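Local coordinates for protein vibralactone Cyclase (PDB 6KD0) that catalyses, as an alpha/beta-hydrolase-fold enzyme, the cyclization that forms the fused bicyclic beta-lactone of vibralactone, at residues 16-21 with 318-323; 52-57 with 115-120; 63-68 with 84-89; 92-97 with 164-169. All blocks are in the same frame, centred on the assembly; numbering follows the deposited sequence.

Contact 1 of 4, residues 16-21 with 318-323; sequences PEFAPV and RSMKLA
A Met-aromatic contact and a water-bridged helix start join the N-terminal region of this alpha/beta-hydrolase fold to its C-terminal helix. Residues 16-21 run into the short helix 18-24, and Met320 is the N-cap residue of helix 321-338.

The apolar part is carried by Met320, which is buried. With CG anti to its own carbonyl carbon (chi1 -77°) and the chain extended from CA to SD, it reaches straight across before bending at chi3. Its SD lies in the plane of the Phe18 ring, at the edge, 3.9 Å from Phe18 CD1 and 5.3 Å from the ring centroid. The bend then swings the methyl group against the backbone, where Met320 CE sits 3.7 Å from Glu17 O. Further back along the same chain, Val21 CG2 touches Met320 CG at 4.0 Å. Phe18 itself has CG anti to its backbone N (chi1 -178°), and its ring also packs on Val309 and Pro310 and meets the ring of Trp22.

The polar part runs through the extended Glu17 side chain, which crosses Lys321 at about a right angle. Glu17 OE1 and Lys321 NZ stand 4.0 Å apart, too far for a salt bridge, although opposite charges at this spacing should still attract. Leu322 N, in the first turn of helix 321-338, donates to a water 2.8 Å away, so the carboxylate reaches this helix start through solvent and would be favoured electrostatically there. The same water accepts a weak bond from Lys321 NZ and donates to Glu17 OE1 at a very short 2.4 Å.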
loop_
_atom_site.group_PDB
_atom_site.type_symbol
_atom_site.label_atom_id
_atom_site.label_comp_id
_atom_site.label_asym_id
_atom_site.label_seq_id
_atom_site.Cartn_x
_atom_site.Cartn_y
_atom_site.Cartn_z
ATOM N N PRO A 16 6.578 -19.548 14.179
ATOM C CA PRO A 16 6.037 -20.201 15.385
ATOM C C PRO A 16 4.944 -19.414 16.070
ATOM O O PRO A 16 4.072 -20.018 16.702
ATOM C CB PRO A 16 7.270 -20.325 16.295
ATOM C CG PRO A 16 8.418 -20.317 15.376
ATOM C CD PRO A 16 8.042 -19.383 14.265
ATOM N N GLU A 17 4.974 -18.079 15.993
ATOM C CA GLU A 17 3.920 -17.290 16.611
ATOM C C GLU A 17 2.667 -17.267 15.754
ATOM O O GLU A 17 1.573 -17.011 16.277
ATOM C CB GLU A 17 4.402 -15.864 16.889
ATOM C CG GLU A 17 5.407 -15.787 18.029
ATOM C CD GLU A 17 6.152 -14.463 18.100
ATOM O OE1 GLU A 17 5.551 -13.406 17.790
ATOM O OE2 GLU A 17 7.348 -14.490 18.469
ATOM N N PHE A 18 2.790 -17.550 14.456
ATOM C CA PHE A 18 1.630 -17.483 13.581
ATOM C C PHE A 18 0.832 -18.782 13.510
ATOM O O PHE A 18 -0.396 -18.736 13.392
ATOM C CB PHE A 18 2.042 -17.094 12.159
ATOM C CG PHE A 18 0.874 -16.973 11.228
ATOM C CD1 PHE A 18 -0.057 -15.960 11.400
ATOM C CD2 PHE A 18 0.690 -17.880 10.205
ATOM C CE1 PHE A 18 -1.143 -15.847 10.556
ATOM C CE2 PHE A 18 -0.393 -17.772 9.363
ATOM C CZ PHE A 18 -1.311 -16.748 9.543
ATOM N N ALA A 19 1.495 -19.939 13.539
ATOM C CA ALA A 19 0.787 -21.215 13.406
ATOM C C ALA A 19 -0.378 -21.368 14.384
ATOM O O ALA A 19 -1.482 -21.728 13.938
ATOM C CB ALA A 19 1.787 -22.375 13.547
ATOM N N PRO A 20 -0.233 -21.103 15.693
ATOM C CA PRO A 20 -1.405 -21.272 16.576
ATOM C C PRO A 20 -2.517 -20.277 16.291
ATOM O O PRO A 20 -3.709 -20.640 16.313
ATOM C CB PRO A 20 -0.832 -21.097 17.994
ATOM C CG PRO A 20 0.537 -20.571 17.853
ATOM C CD PRO A 20 0.981 -20.707 16.431
ATOM N N VAL A 21 -2.150 -19.025 15.998
ATOM C CA VAL A 21 -3.146 -18.009 15.659
ATOM C C VAL A 21 -3.914 -18.419 14.415
ATOM O O VAL A 21 -5.140 -18.268 14.339
ATOM C CB VAL A 21 -2.475 -16.639 15.463
ATOM C CG1 VAL A 21 -3.472 -15.639 14.912
ATOM C CG2 VAL A 21 -1.892 -16.152 16.778
ATOM N N ARG A 318 -3.814 -8.124 14.028
ATOM C CA ARG A 318 -3.015 -7.047 14.609
ATOM C C ARG A 318 -2.657 -7.305 16.071
ATOM O O ARG A 318 -1.654 -6.771 16.557
ATOM C CB ARG A 318 -3.748 -5.705 14.479
ATOM C CG ARG A 318 -2.901 -4.484 14.903
ATOM C CD ARG A 318 -1.662 -4.341 14.004
ATOM N NE ARG A 318 -2.108 -3.919 12.674
ATOM C CZ ARG A 318 -2.288 -2.650 12.318
ATOM N NH1 ARG A 318 -2.009 -1.669 13.176
ATOM N NH2 ARG A 318 -2.747 -2.352 11.102
ATOM N N SER A 319 -3.421 -8.138 16.778
ATOM C CA SER A 319 -3.118 -8.365 18.187
ATOM C C SER A 319 -1.862 -9.211 18.371
ATOM O O SER A 319 -1.310 -9.244 19.475
ATOM C CB SER A 319 -4.314 -9.005 18.891
ATOM O OG SER A 319 -4.576 -10.294 18.366
ATOM N N MET A 320 -1.387 -9.877 17.319
ATOM C CA MET A 320 -0.093 -10.543 17.380
ATOM C C MET A 320 0.988 -9.520 17.679
ATOM O O MET A 320 0.964 -8.404 17.151
ATOM C CB MET A 320 0.233 -11.241 16.057
ATOM C CG MET A 320 -0.482 -12.546 15.787
ATOM S SD MET A 320 -0.024 -13.176 14.160
ATOM C CE MET A 320 1.630 -13.796 14.454
ATOM N N LYS A 321 1.938 -9.895 18.541
ATOM C CA LYS A 321 3.095 -9.032 18.769
ATOM C C LYS A 321 3.862 -8.797 17.471
ATOM O O LYS A 321 4.341 -7.684 17.213
ATOM C CB LYS A 321 4.006 -9.641 19.837
ATOM C CG LYS A 321 3.358 -9.725 21.213
ATOM C CD LYS A 321 3.937 -10.862 22.056
ATOM C CE LYS A 321 4.110 -12.182 21.283
ATOM N NZ LYS A 321 2.849 -12.735 20.722
ATOM N N LEU A 322 3.952 -9.825 16.625
ATOM C CA LEU A 322 4.629 -9.687 15.336
ATOM C C LEU A 322 3.925 -8.682 14.425
ATOM O O LEU A 322 4.584 -7.915 13.710
ATOM C CB LEU A 322 4.715 -11.049 14.653
ATOM C CG LEU A 322 5.714 -11.203 13.513
ATOM C CD1 LEU A 322 7.137 -10.853 13.963
ATOM C CD2 LEU A 322 5.651 -12.611 12.979
ATOM N N ALA A 323 2.587 -8.695 14.420
ATOM C CA ALA A 323 1.811 -7.747 13.622
ATOM C C ALA A 323 2.007 -6.323 14.122
ATOM O O ALA A 323 2.117 -5.376 13.329
ATOM C CB ALA A 323 0.333 -8.138 13.652
HETATM O O HOH W 1 3.357 -12.462 17.391
#

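Contact 2 of 4, residues 52-57 with 115-120; sequences KFLEPS and DYDLRI
Leu54, near the end of helix 35-54, carries most of the apolar contact with helix 115-125. Its torsions are unusual, with chi1 at -108° and chi2 at 19°, both off the staggered positions, and they put CD2 against Tyr116 and Asp117 and CG against Ile120. Leu54 CD2 lies 4.0 Å from Tyr116 CB and also comes within 3.6 Å of Asp117 OD1, so a methyl group rests against a carboxylate. That carboxylate has its strong partner elsewhere, in a salt bridge from Asp117 OD2 to Arg318. Leu54 CG meets Ile120 CD1 at 3.9 Å, the two side chains crossing obliquely, while Leu54 CB sits at the edge of the Tyr116 ring.

Tyr116 and Ile120 are one helical turn apart and point the same way, so together they present a ridge of helix 115-125 to Leu54. In this alpha/beta-hydrolase fold that helix packs against the central sheet through Leu118, which touches Ala129 and Ser131, and helix 35-54 lies on its outer side.

Glu55 bends at chi2 (81°) and brings its carboxylate to the rim of the same tyrosine. Tyr116 OH donates a weak bond to Glu55 OE2, 3.4 Å away, with the carboxylate and ring planes nearly perpendicular. At Ser57 the chain has turned into a 3-10 segment, tied back by Ser57 N donating to Leu54 O, and its carbonyl oxygen Ser57 O rests 3.7 Å from Ile120 CG1.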
loop_
_atom_site.group_PDB
_atom_site.type_symbol
_atom_site.label_atom_id
_atom_site.label_comp_id
_atom_site.label_asym_id
_atom_site.label_seq_id
_atom_site.Cartn_x
_atom_site.Cartn_y
_atom_site.Cartn_z
ATOM N N LYS A 52 -11.490 -2.272 16.956
ATOM C CA LYS A 52 -11.614 -2.599 18.372
ATOM C C LYS A 52 -10.242 -2.752 19.012
ATOM O O LYS A 52 -10.021 -2.292 20.141
ATOM C CB LYS A 52 -12.447 -3.865 18.550
ATOM C CG LYS A 52 -12.541 -4.356 19.982
ATOM C CD LYS A 52 -13.504 -5.545 20.053
ATOM C CE LYS A 52 -13.486 -6.179 21.427
ATOM N NZ LYS A 52 -14.446 -7.322 21.566
ATOM N N PHE A 53 -9.293 -3.369 18.302
ATOM C CA PHE A 53 -7.964 -3.520 18.897
ATOM C C PHE A 53 -7.233 -2.181 18.989
ATOM O O PHE A 53 -6.499 -1.925 19.958
ATOM C CB PHE A 53 -7.114 -4.520 18.112
ATOM C CG PHE A 53 -5.680 -4.586 18.593
ATOM C CD1 PHE A 53 -5.347 -5.360 19.696
ATOM C CD2 PHE A 53 -4.678 -3.843 17.976
ATOM C CE1 PHE A 53 -4.039 -5.411 20.157
ATOM C CE2 PHE A 53 -3.374 -3.892 18.443
ATOM C CZ PHE A 53 -3.062 -4.684 19.537
ATOM N N LEU A 54 -7.390 -1.332 17.982
ATOM C CA LEU A 54 -6.628 -0.089 17.924
ATOM C C LEU A 54 -7.228 1.019 18.778
ATOM O O LEU A 54 -6.517 1.980 19.093
ATOM C CB LEU A 54 -6.544 0.407 16.484
ATOM C CG LEU A 54 -5.254 0.340 15.671
ATOM C CD1 LEU A 54 -4.237 -0.621 16.214
ATOM C CD2 LEU A 54 -5.603 0.048 14.199
ATOM N N GLU A 55 -8.513 0.911 19.138
ATOM C CA GLU A 55 -9.214 1.961 19.881
ATOM C C GLU A 55 -8.437 2.513 21.072
ATOM O O GLU A 55 -8.356 3.745 21.199
ATOM C CB GLU A 55 -10.581 1.416 20.319
ATOM C CG GLU A 55 -11.425 2.386 21.114
ATOM C CD GLU A 55 -12.153 3.375 20.233
ATOM O OE1 GLU A 55 -12.176 4.576 20.583
ATOM O OE2 GLU A 55 -12.712 2.952 19.196
ATOM N N PRO A 56 -7.839 1.698 21.956
ATOM C CA PRO A 56 -7.097 2.274 23.092
ATOM C C PRO A 56 -5.815 2.986 22.710
ATOM O O PRO A 56 -5.262 3.686 23.557
ATOM C CB PRO A 56 -6.782 1.061 23.980
ATOM C CG PRO A 56 -7.576 -0.068 23.452
ATOM C CD PRO A 56 -7.904 0.227 22.039
ATOM N N SER A 57 -5.312 2.814 21.490
ATOM C CA SER A 57 -4.118 3.499 21.027
ATOM C C SER A 57 -4.429 4.783 20.268
ATOM O O SER A 57 -3.497 5.487 19.882
ATOM C CB SER A 57 -3.286 2.576 20.137
ATOM O OG SER A 57 -2.952 1.390 20.825
ATOM N N ASP A 115 -8.326 3.886 8.626
ATOM C CA ASP A 115 -8.700 5.132 9.290
ATOM C C ASP A 115 -8.016 5.276 10.653
ATOM O O ASP A 115 -7.323 6.271 10.915
ATOM C CB ASP A 115 -10.221 5.185 9.417
ATOM C CG ASP A 115 -10.728 6.543 9.834
ATOM O OD1 ASP A 115 -10.541 7.520 9.078
ATOM O OD2 ASP A 115 -11.337 6.622 10.916
ATOM N N TYR A 116 -8.165 4.279 11.523
ATOM C CA TYR A 116 -7.540 4.383 12.841
ATOM C C TYR A 116 -6.025 4.453 12.725
ATOM O O TYR A 116 -5.388 5.291 13.383
ATOM C CB TYR A 116 -7.964 3.217 13.736
ATOM C CG TYR A 116 -9.356 3.384 14.325
ATOM C CD1 TYR A 116 -10.287 4.241 13.740
ATOM C CD2 TYR A 116 -9.741 2.672 15.446
ATOM C CE1 TYR A 116 -11.565 4.390 14.269
ATOM C CE2 TYR A 116 -11.005 2.817 15.988
ATOM C CZ TYR A 116 -11.911 3.671 15.399
ATOM O OH TYR A 116 -13.160 3.800 15.935
ATOM N N ASP A 117 -5.431 3.633 11.846
ATOM C CA ASP A 117 -3.978 3.658 11.728
ATOM C C ASP A 117 -3.505 5.059 11.363
ATOM O O ASP A 117 -2.543 5.568 11.948
ATOM C CB ASP A 117 -3.506 2.646 10.684
ATOM C CG ASP A 117 -3.300 1.249 11.260
ATOM O OD1 ASP A 117 -2.750 1.137 12.369
ATOM O OD2 ASP A 117 -3.691 0.258 10.605
ATOM N N LEU A 118 -4.224 5.732 10.454
ATOM C CA LEU A 118 -3.771 7.050 10.013
ATOM C C LEU A 118 -4.032 8.115 11.082
ATOM O O LEU A 118 -3.213 9.034 11.233
ATOM C CB LEU A 118 -4.426 7.431 8.681
ATOM C CG LEU A 118 -3.957 6.585 7.479
ATOM C CD1 LEU A 118 -4.687 6.968 6.196
ATOM C CD2 LEU A 118 -2.436 6.685 7.265
ATOM N N ARG A 119 -5.124 7.989 11.855
ATOM C CA ARG A 119 -5.299 8.872 13.005
ATOM C C ARG A 119 -4.084 8.770 13.908
ATOM O O ARG A 119 -3.542 9.784 14.370
ATOM C CB ARG A 119 -6.560 8.518 13.791
ATOM C CG ARG A 119 -7.861 8.839 13.114
ATOM C CD ARG A 119 -8.996 8.226 13.911
ATOM N NE ARG A 119 -10.222 8.098 13.137
ATOM C CZ ARG A 119 -11.400 8.580 13.520
ATOM N NH1 ARG A 119 -11.521 9.239 14.674
ATOM N NH2 ARG A 119 -12.454 8.393 12.758
ATOM N N ILE A 120 -3.619 7.537 14.136
ATOM C CA ILE A 120 -2.467 7.350 15.002
ATOM C C ILE A 120 -1.232 7.970 14.362
ATOM O O ILE A 120 -0.521 8.772 14.994
ATOM C CB ILE A 120 -2.295 5.852 15.302
ATOM C CG1 ILE A 120 -3.495 5.388 16.134
ATOM C CG2 ILE A 120 -0.964 5.581 15.993
ATOM C CD1 ILE A 120 -3.708 3.915 16.151
#

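Contact 3 of 4, residues 63-68 with 84-89; sequences RYRLED and IPTSSP
Strands 64-73 and 76-85 form an antiparallel beta hairpin, and this contact closes its open end. Arg65 and Ile84 are a hydrogen-bonded pair that satisfies both backbones: Arg65 N donates to Ile84 O at 2.9 Å, in the carbonyl plane, and Ile84 N returns a bond to Arg65 O nearly along the C=O axis. Tyr64 and Pro85 follow as a non-hydrogen-bonded pair. There Tyr64 CA approaches Ile84 O at 3.2 Å as a CA-H...O contact.

Beyond the strand end, Thr86 N donates to Arg63 O in an almost straight bond (173°), arriving from well above the carbonyl plane. Arg63 O takes a second donor, a water at 2.5 Å, which in turn accepts from Ser87 OG and so ties Arg63 to Ser87. Thr86 OG1 lies close to Tyr64 N at a poor angle; its hydrogen bond is to Asp62 O.

Ser87 CB sits over the centre of the Arg63 guanidinium. The Arg65 chain, extended to NE, lays one guanidinium face on Ile84 CD1, 3.7 Å from Arg65 CZ, while Arg65 CG packs on Thr86 CG2. At the edge of that group, in plane, Arg65 NH1 donates a weak hydrogen bond, part of a salt bridge, to Glu67 OE1, and NH2 bonds weakly to Asn164 OD1. Both guanidinium groups thus lay a face on a carbon while their nitrogens pair with acids, Arg63 NE with Asp123 and Arg65 NH1 with Glu67, so packing and charge pairing are met together.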
loop_
_atom_site.group_PDB
_atom_site.type_symbol
_atom_site.label_atom_id
_atom_site.label_comp_id
_atom_site.label_asym_id
_atom_site.label_seq_id
_atom_site.Cartn_x
_atom_site.Cartn_y
_atom_site.Cartn_z
ATOM N N ARG A 63 -5.904 16.099 19.683
ATOM C CA ARG A 63 -4.586 16.052 19.065
ATOM C C ARG A 63 -4.638 15.897 17.550
ATOM O O ARG A 63 -3.589 15.947 16.895
ATOM C CB ARG A 63 -3.772 14.913 19.682
ATOM C CG ARG A 63 -3.425 15.147 21.163
ATOM C CD ARG A 63 -2.465 14.093 21.684
ATOM N NE ARG A 63 -1.118 14.262 21.147
ATOM C CZ ARG A 63 -0.187 15.048 21.679
ATOM N NH1 ARG A 63 -0.454 15.750 22.771
ATOM N NH2 ARG A 63 1.004 15.137 21.112
ATOM N N TYR A 64 -5.821 15.715 16.977
ATOM C CA TYR A 64 -5.938 15.633 15.528
ATOM C C TYR A 64 -7.363 15.990 15.145
ATOM O O TYR A 64 -8.283 15.909 15.957
ATOM C CB TYR A 64 -5.584 14.233 15.015
ATOM C CG TYR A 64 -6.631 13.213 15.388
ATOM C CD1 TYR A 64 -6.609 12.604 16.636
ATOM C CD2 TYR A 64 -7.665 12.881 14.513
ATOM C CE1 TYR A 64 -7.575 11.683 16.993
ATOM C CE2 TYR A 64 -8.638 11.962 14.864
ATOM C CZ TYR A 64 -8.582 11.364 16.099
ATOM O OH TYR A 64 -9.544 10.449 16.473
ATOM N N ARG A 65 -7.544 16.354 13.882
ATOM C CA ARG A 65 -8.882 16.527 13.346
ATOM C C ARG A 65 -8.931 15.887 11.971
ATOM O O ARG A 65 -7.901 15.655 11.327
ATOM C CB ARG A 65 -9.304 18.006 13.265
ATOM C CG ARG A 65 -8.423 18.846 12.362
ATOM C CD ARG A 65 -8.763 20.329 12.458
ATOM N NE ARG A 65 -7.946 21.110 11.532
ATOM C CZ ARG A 65 -8.309 21.393 10.285
ATOM N NH1 ARG A 65 -9.480 20.960 9.833
ATOM N NH2 ARG A 65 -7.506 22.104 9.497
ATOM N N LEU A 66 -10.150 15.573 11.550
ATOM C CA LEU A 66 -10.422 14.954 10.263
ATOM C C LEU A 66 -11.121 15.961 9.372
ATOM O O LEU A 66 -11.970 16.717 9.843
ATOM C CB LEU A 66 -11.328 13.730 10.413
ATOM C CG LEU A 66 -10.878 12.714 11.442
ATOM C CD1 LEU A 66 -11.910 11.602 11.567
ATOM C CD2 LEU A 66 -9.519 12.169 11.066
ATOM N N GLU A 67 -10.800 15.940 8.079
ATOM C CA GLU A 67 -11.514 16.750 7.104
ATOM C C GLU A 67 -11.826 15.891 5.887
ATOM O O GLU A 67 -10.923 15.291 5.301
ATOM C CB GLU A 67 -10.695 17.984 6.715
ATOM C CG GLU A 67 -11.428 18.936 5.801
ATOM C CD GLU A 67 -12.020 20.128 6.536
ATOM O OE1 GLU A 67 -11.249 21.007 6.993
ATOM O OE2 GLU A 67 -13.263 20.191 6.648
ATOM N N ASP A 68 -13.097 15.814 5.517
ATOM C CA ASP A 68 -13.507 15.031 4.361
ATOM C C ASP A 68 -13.768 15.949 3.182
ATOM O O ASP A 68 -14.326 17.038 3.336
ATOM C CB ASP A 68 -14.752 14.204 4.665
ATOM C CG ASP A 68 -14.457 13.037 5.585
ATOM O OD1 ASP A 68 -13.701 12.131 5.183
ATOM O OD2 ASP A 68 -14.956 13.046 6.731
ATOM N N ILE A 84 -5.204 15.522 10.191
ATOM C CA ILE A 84 -4.461 16.755 10.404
ATOM C C ILE A 84 -4.076 16.818 11.876
ATOM O O ILE A 84 -4.960 16.783 12.733
ATOM C CB ILE A 84 -5.302 17.981 10.013
ATOM C CG1 ILE A 84 -5.818 17.812 8.579
ATOM C CG2 ILE A 84 -4.506 19.272 10.248
ATOM C CD1 ILE A 84 -7.074 18.594 8.259
ATOM N N PRO A 85 -2.782 16.888 12.217
ATOM C CA PRO A 85 -2.392 17.030 13.626
ATOM C C PRO A 85 -2.772 18.397 14.160
ATOM O O PRO A 85 -2.641 19.412 13.469
ATOM C CB PRO A 85 -0.868 16.860 13.611
ATOM C CG PRO A 85 -0.438 17.024 12.204
ATOM C CD PRO A 85 -1.629 16.827 11.304
ATOM N N THR A 86 -3.236 18.415 15.414
ATOM C CA THR A 86 -3.683 19.650 16.043
ATOM C C THR A 86 -3.213 19.736 17.485
ATOM O O THR A 86 -3.912 20.307 18.323
ATOM C CB THR A 86 -5.209 19.795 16.020
ATOM O OG1 THR A 86 -5.808 18.747 16.794
ATOM C CG2 THR A 86 -5.754 19.768 14.616
ATOM N N SER A 87 -2.052 19.152 17.801
ATOM C CA SER A 87 -1.516 19.255 19.157
ATOM C C SER A 87 -0.589 20.450 19.348
ATOM O O SER A 87 -0.373 20.873 20.491
ATOM C CB SER A 87 -0.789 17.969 19.551
ATOM O OG SER A 87 0.249 17.642 18.643
ATOM N N SER A 88 -0.023 20.992 18.272
ATOM C CA SER A 88 0.778 22.203 18.397
ATOM C C SER A 88 -0.083 23.366 18.892
ATOM O O SER A 88 -1.238 23.503 18.476
ATOM C CB SER A 88 1.409 22.569 17.058
ATOM O OG SER A 88 2.045 23.832 17.135
ATOM N N PRO A 89 0.437 24.221 19.784
ATOM C CA PRO A 89 -0.274 25.478 20.095
ATOM C C PRO A 89 -0.417 26.410 18.898
ATOM O O PRO A 89 -1.142 27.406 19.004
ATOM C CB PRO A 89 0.589 26.120 21.190
ATOM C CG PRO A 89 1.334 24.991 21.808
ATOM C CD PRO A 89 1.552 23.968 20.716
HETATM O O HOH W 2 -1.102 15.660 17.277
#

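Contact 4 of 4, residues 92-97 with 164-169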
loop_
_atom_site.group_PDB
_atom_site.type_symbol
_atom_site.label_atom_id
_atom_site.label_comp_id
_atom_site.label_asym_id
_atom_site.label_seq_id
_atom_site.Cartn_x
_atom_site.Cartn_y
_atom_site.Cartn_z
ATOM N N THR A 92 -1.650 27.580 12.864
ATOM C CA THR A 92 -1.263 27.865 11.486
ATOM C C THR A 92 -0.053 27.056 11.013
ATOM O O THR A 92 0.415 27.261 9.888
ATOM C CB THR A 92 -0.981 29.366 11.320
ATOM O OG1 THR A 92 0.289 29.685 11.900
ATOM C CG2 THR A 92 -2.058 30.196 12.027
ATOM N N LYS A 93 0.459 26.148 11.840
ATOM C CA LYS A 93 1.594 25.320 11.456
ATOM C C LYS A 93 1.225 24.426 10.276
ATOM O O LYS A 93 0.092 23.949 10.179
ATOM C CB LYS A 93 2.030 24.473 12.655
ATOM C CG LYS A 93 3.394 23.830 12.537
ATOM C CD LYS A 93 3.782 23.209 13.877
ATOM C CE LYS A 93 4.914 22.196 13.754
ATOM N NZ LYS A 93 6.216 22.807 13.392
ATOM N N THR A 94 2.184 24.210 9.371
ATOM C CA THR A 94 2.034 23.273 8.263
ATOM C C THR A 94 2.964 22.082 8.459
ATOM O O THR A 94 4.034 22.196 9.066
ATOM C CB THR A 94 2.314 23.937 6.909
ATOM O OG1 THR A 94 3.653 24.439 6.896
ATOM C CG2 THR A 94 1.340 25.079 6.665
ATOM N N TYR A 95 2.555 20.940 7.928
ATOM C CA TYR A 95 3.201 19.664 8.192
ATOM C C TYR A 95 3.558 18.972 6.889
ATOM O O TYR A 95 2.992 19.291 5.839
ATOM C CB TYR A 95 2.275 18.757 9.013
ATOM C CG TYR A 95 1.845 19.403 10.298
ATOM C CD1 TYR A 95 2.636 19.311 11.436
ATOM C CD2 TYR A 95 0.669 20.139 10.364
ATOM C CE1 TYR A 95 2.257 19.913 12.621
ATOM C CE2 TYR A 95 0.272 20.740 11.551
ATOM C CZ TYR A 95 1.066 20.624 12.670
ATOM O OH TYR A 95 0.655 21.233 13.835
ATOM N N PRO A 96 4.487 18.010 6.925
ATOM C CA PRO A 96 4.713 17.175 5.738
ATOM C C PRO A 96 3.452 16.411 5.369
ATOM O O PRO A 96 2.491 16.323 6.147
ATOM C CB PRO A 96 5.842 16.229 6.157
ATOM C CG PRO A 96 6.468 16.872 7.396
ATOM C CD PRO A 96 5.371 17.645 8.051
ATOM N N LEU A 97 3.468 15.847 4.156
ATOM C CA LEU A 97 2.282 15.298 3.500
ATOM C C LEU A 97 2.481 13.805 3.263
ATOM O O LEU A 97 3.438 13.414 2.592
ATOM C CB LEU A 97 2.050 16.005 2.159
ATOM C CG LEU A 97 0.638 16.250 1.624
ATOM C CD1 LEU A 97 0.605 16.285 0.093
ATOM C CD2 LEU A 97 -0.360 15.279 2.167
ATOM N N ASN A 164 -3.447 22.280 6.063
ATOM C CA ASN A 164 -2.263 22.504 6.903
ATOM C C ASN A 164 -1.075 21.632 6.501
ATOM O O ASN A 164 -0.207 21.343 7.329
ATOM C CB ASN A 164 -2.573 22.286 8.392
ATOM C CG ASN A 164 -3.382 23.409 8.991
ATOM O OD1 ASN A 164 -4.593 23.474 8.819
ATOM N ND2 ASN A 164 -2.708 24.302 9.714
ATOM N N ALA A 165 -1.012 21.213 5.239
ATOM C CA ALA A 165 0.091 20.410 4.735
ATOM C C ALA A 165 0.949 21.236 3.785
ATOM O O ALA A 165 0.470 22.183 3.146
ATOM C CB ALA A 165 -0.417 19.156 4.014
ATOM N N ASP A 166 2.227 20.885 3.716
ATOM C CA ASP A 166 3.138 21.513 2.765
ATOM C C ASP A 166 4.066 20.431 2.228
ATOM O O ASP A 166 4.960 19.962 2.946
ATOM C CB ASP A 166 3.917 22.665 3.415
ATOM C CG ASP A 166 4.960 23.289 2.477
ATOM O OD1 ASP A 166 5.055 22.882 1.292
ATOM O OD2 ASP A 166 5.682 24.201 2.938
ATOM N N PRO A 167 3.875 20.005 0.975
ATOM C CA PRO A 167 4.691 18.908 0.441
ATOM C C PRO A 167 6.161 19.253 0.334
ATOM O O PRO A 167 6.989 18.339 0.237
ATOM C CB PRO A 167 4.067 18.636 -0.935
ATOM C CG PRO A 167 3.323 19.864 -1.292
ATOM C CD PRO A 167 2.891 20.506 0.006
ATOM N N LYS A 168 6.519 20.542 0.354
ATOM C CA LYS A 168 7.926 20.913 0.434
ATOM C C LYS A 168 8.551 20.472 1.745
ATOM O O LYS A 168 9.775 20.340 1.813
ATOM C CB LYS A 168 8.101 22.426 0.283
ATOM C CG LYS A 168 7.515 23.013 -0.989
ATOM C CD LYS A 168 8.417 22.814 -2.186
ATOM C CE LYS A 168 9.574 23.800 -2.178
ATOM N NZ LYS A 168 10.890 23.123 -2.373
ATOM N N LYS A 169 7.740 20.241 2.779
ATOM C CA LYS A 169 8.248 19.709 4.034
ATOM C C LYS A 169 8.401 18.195 4.005
ATOM O O LYS A 169 8.894 17.615 4.978
ATOM C CB LYS A 169 7.323 20.128 5.178
ATOM C CG LYS A 169 7.185 21.644 5.272
ATOM C CD LYS A 169 6.637 22.083 6.617
ATOM C CE LYS A 169 6.777 23.594 6.798
ATOM N NZ LYS A 169 6.302 24.009 8.166
HETATM O O HOH W 3 4.522 25.818 4.823
HETATM O O HOH W 4 4.394 26.246 9.670
#
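Lys169 reaches across fully extended beyond CG and places its ammonium group on a single residue, NZ donating to Thr94 O and to Thr94 OG1, each 3.0 Å away. Thr94 can present both oxygens because OG1 stands between its own backbone N and carbonyl carbon (chi1 60°). Two waters complete this cluster. One joins Thr94 OG1 to Asp166 OD2, and the other accepts from Thr94 N and, weakly, from Lys169 NZ.

At the other end, Asn164 ND2 donates to Lys93 O at 2.9 Å in a nearly straight bond (175°) that lies in the amide plane; the same nitrogen also serves Lys91 O. Between these grips the backbones form a single bridge around Tyr95 and Ala165: Tyr95 N donates to Asn164 O, and Asp166 N to Tyr95 O at 2.8 Å. Asp166 OD1 accepts from Lys168 N in an Asx turn that leads the chain into the 3-10 segment 167-169.

Packing surrounds the polar centre. Pro96 CG rests 3.5 Å from Lys169 O, the edge of the Tyr95 ring lies at Asn164 O, and Leu97 CG touches Ala165 CB at 3.9 Å. The two loops lead into strands 97-101 and 171-176, neighbouring parallel strands of the central sheet, and Leu97 continues the pairing with Gly170 and Val172. Tyr95 and Ala165 both lean on Cys128 of strand 128-132, which borders strand 97-101 on its other side.

Overall arrangement
From contact 1 to contact 4 the four sites form a chain. Arg318 joins contacts 1 and 2, its NH2 bridging to Asp117 OD2 at 2.8 Å. Arg119 of contact 2 reaches Tyr64 of contact 3, NH1 to OH at 2.9 Å, probably a hydrogen bond. Contacts 3 and 4, with centres about 12 Å apart, meet through a weak bond from Arg65 to Asn164 and through Tyr95 against Pro85 and Ser88. Contacts 1 and 4 lie about 37 Å apart, centre to centre. A probable Ser177-His311-Asp281 triad belongs to this fold; contact 1 lies next to the short strand 309-310, which directly precedes its histidine in sequence.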